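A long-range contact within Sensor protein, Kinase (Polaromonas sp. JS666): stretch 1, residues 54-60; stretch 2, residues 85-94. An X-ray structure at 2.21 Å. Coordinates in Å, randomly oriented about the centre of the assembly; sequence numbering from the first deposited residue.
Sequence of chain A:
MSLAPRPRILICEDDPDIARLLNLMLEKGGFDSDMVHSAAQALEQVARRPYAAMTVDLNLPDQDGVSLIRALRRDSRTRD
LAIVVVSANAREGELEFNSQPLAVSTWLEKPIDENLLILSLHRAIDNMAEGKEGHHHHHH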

# COMPACT_ATOMS: atom_id res chain seq x y z
N MSE A 54 0.04 3.28 2.76
CA MSE A 54 -0.32 2.97 1.38
C MSE A 54 -0.39 1.47 1.19
O MSE A 54 0.37 0.72 1.82
CB MSE A 54 0.73 3.53 0.39
CG MSE A 54 0.54 3.11 -1.08
SE MSE A 54 1.80 4.04 -2.29
CE MSE A 54 1.08 3.31 -3.99
N THR A 55 -1.32 1.02 0.35
CA THR A 55 -1.40 -0.40 0.02
C THR A 55 -0.93 -0.41 -1.43
O THR A 55 -1.32 0.46 -2.22
CB THR A 55 -2.84 -0.96 0.11
OG1 THR A 55 -3.67 -0.36 -0.90
CG2 THR A 55 -3.43 -0.67 1.48
N VAL A 56 -0.08 -1.37 -1.77
CA VAL A 56 0.46 -1.45 -3.11
C VAL A 56 0.26 -2.75 -3.86
O VAL A 56 0.59 -3.83 -3.38
CB VAL A 56 1.96 -1.15 -3.11
CG1 VAL A 56 2.53 -1.25 -4.53
CG2 VAL A 56 2.20 0.23 -2.54
N ASP A 57 -0.27 -2.63 -5.06
CA ASP A 57 -0.49 -3.76 -5.95
C ASP A 57 0.84 -3.93 -6.68
O ASP A 57 1.37 -2.97 -7.23
CB ASP A 57 -1.60 -3.42 -6.94
CG ASP A 57 -1.83 -4.51 -7.97
OD1 ASP A 57 -1.27 -5.62 -7.82
OD2 ASP A 57 -2.61 -4.25 -8.93
N LEU A 58 1.37 -5.14 -6.69
CA LEU A 58 2.63 -5.39 -7.36
C LEU A 58 2.52 -5.34 -8.88
O LEU A 58 3.46 -4.92 -9.56
CB LEU A 58 3.17 -6.75 -6.93
CG LEU A 58 4.47 -6.74 -6.13
CD1 LEU A 58 4.41 -5.72 -5.00
CD2 LEU A 58 4.72 -8.13 -5.59
N ASN A 59 1.36 -5.73 -9.42
CA ASN A 59 1.15 -5.74 -10.86
C ASN A 59 0.49 -4.49 -11.44
O ASN A 59 -0.68 -4.52 -11.81
CB ASN A 59 0.32 -6.97 -11.24
CG ASN A 59 0.98 -8.26 -10.80
OD1 ASN A 59 2.05 -8.62 -11.28
ND2 ASN A 59 0.34 -8.96 -9.87
N LEU A 60 1.24 -3.40 -11.52
CA LEU A 60 0.71 -2.15 -12.06
C LEU A 60 1.09 -1.98 -13.53
O LEU A 60 2.10 -2.51 -13.99
CB LEU A 60 1.25 -0.96 -11.26
CG LEU A 60 1.02 -1.03 -9.76
CD1 LEU A 60 1.80 0.07 -9.07
CD2 LEU A 60 -0.47 -0.93 -9.47
N VAL A 85 1.93 -4.43 0.93
CA VAL A 85 1.73 -4.91 -0.43
C VAL A 85 0.52 -5.85 -0.42
O VAL A 85 0.42 -6.71 0.46
CB VAL A 85 2.96 -5.70 -0.96
CG1 VAL A 85 2.60 -6.45 -2.22
CG2 VAL A 85 4.11 -4.76 -1.23
N VAL A 86 -0.39 -5.66 -1.36
CA VAL A 86 -1.59 -6.49 -1.48
C VAL A 86 -1.58 -6.81 -2.96
O VAL A 86 -1.92 -5.97 -3.80
CB VAL A 86 -2.89 -5.73 -1.14
CG1 VAL A 86 -4.08 -6.68 -1.24
CG2 VAL A 86 -2.79 -5.12 0.26
N SER A 87 -1.17 -8.03 -3.29
CA SER A 87 -1.04 -8.41 -4.68
C SER A 87 -1.13 -9.91 -4.85
O SER A 87 -0.87 -10.67 -3.92
CB SER A 87 0.30 -7.88 -5.21
OG SER A 87 0.43 -8.07 -6.59
N ALA A 88 -1.49 -10.32 -6.07
CA ALA A 88 -1.63 -11.72 -6.43
C ALA A 88 -0.33 -12.52 -6.31
O ALA A 88 -0.32 -13.66 -5.87
CB ALA A 88 -2.18 -11.81 -7.85
N ASN A 89 0.76 -11.91 -6.73
CA ASN A 89 2.05 -12.58 -6.67
C ASN A 89 2.86 -11.95 -5.53
O ASN A 89 4.05 -11.67 -5.68
CB ASN A 89 2.78 -12.42 -8.00
CG ASN A 89 1.87 -12.68 -9.21
OD1 ASN A 89 1.11 -11.80 -9.63
ND2 ASN A 89 1.94 -13.88 -9.75
N ALA A 90 2.21 -11.75 -4.39
CA ALA A 90 2.84 -11.13 -3.23
C ALA A 90 3.98 -11.94 -2.64
O ALA A 90 5.05 -11.40 -2.36
CB ALA A 90 1.81 -10.86 -2.16
N ARG A 91 3.74 -13.23 -2.45
CA ARG A 91 4.73 -14.13 -1.86
C ARG A 91 6.01 -14.19 -2.70
O ARG A 91 7.10 -13.97 -2.17
CB ARG A 91 4.11 -15.51 -1.70
CG ARG A 91 4.95 -16.53 -0.96
CD ARG A 91 4.18 -17.83 -0.81
NE ARG A 91 4.99 -18.90 -0.22
CZ ARG A 91 4.55 -20.13 0.01
NH1 ARG A 91 3.31 -20.46 -0.29
NH2 ARG A 91 5.37 -21.03 0.55
N GLU A 92 5.88 -14.48 -3.99
CA GLU A 92 7.06 -14.54 -4.85
C GLU A 92 7.72 -13.17 -5.00
O GLU A 92 8.92 -13.07 -5.26
CB GLU A 92 6.72 -15.10 -6.23
CG GLU A 92 5.41 -14.60 -6.83
CD GLU A 92 4.22 -15.50 -6.52
OE1 GLU A 92 3.78 -15.55 -5.34
OE2 GLU A 92 3.72 -16.16 -7.45
N GLY A 93 6.93 -12.10 -4.84
CA GLY A 93 7.48 -10.76 -4.95
C GLY A 93 8.35 -10.46 -3.74
O GLY A 93 9.40 -9.83 -3.85
N GLU A 94 7.89 -10.93 -2.58
CA GLU A 94 8.59 -10.75 -1.31
C GLU A 94 9.90 -11.54 -1.30
O GLU A 94 10.95 -11.03 -0.91
CB GLU A 94 7.69 -11.23 -0.16
CG GLU A 94 8.34 -11.22 1.23
CD GLU A 94 7.38 -11.65 2.33
OE1 GLU A 94 6.32 -12.21 2.02
OE2 GLU A 94 7.70 -11.43 3.52
O HOH W 1 -2.44 -8.14 -7.81

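Where two parallel strands run side by side, the backbone can set the register while the loops that follow supply the more specific contacts; this pair of stretches is a compact example. The central bond runs from Val86 N to Val56 O, at 2.9 Å and nearly straight, and it fixes Val56 beside Val85 in a parallel bridge. The same carbonyl oxygen, Val56 O, also receives a CA-H contact from Val85 CA at 3.3 Å. One step on, Asp57 CA lies 3.4 Å from Val86 O, so the two chains remain close just past the bridge.

The second hydrogen bond joins side chains: Asn59 ND2 donates to Asn89 OD1 at 3.0 Å. Asn59 points its CA-to-CB bond toward the other stretch, whereas Asn89 starts sideways and brings its amide nearer. A carboxamide suits this more open margin, offering a donor on one partner and an acceptor on the other. Asp57 organises the loop from within: its OD1 accepts a bond from Asn59 N at 3.1 Å, and water 1 links the stretches by donating to Asp57 OD1 (2.8 Å) and accepting from Ala88 N (2.9 Å). Ser87, small and directed toward stretch 1, fits its hydroxyl into this crowded polar site, with Ser87 OG 3.2 Å from Asp57 OD1.

Packing centres on Leu58, which has the largest area covered by the other stretch. Its CD1 meets Val85 CG1 at 3.4 Å, while its CD2 lies 3.9 Å from Gly93 CA on the helix. Glycine suits that position: an ideal CB there would sit 2.3 Å from Leu58 CD2, a clash. Within the strands, Thr55 CB and Val86 CG2 approach to 4.2 Å, their beta-branched side chains filling buried space. Together the stretches bury 421 Å².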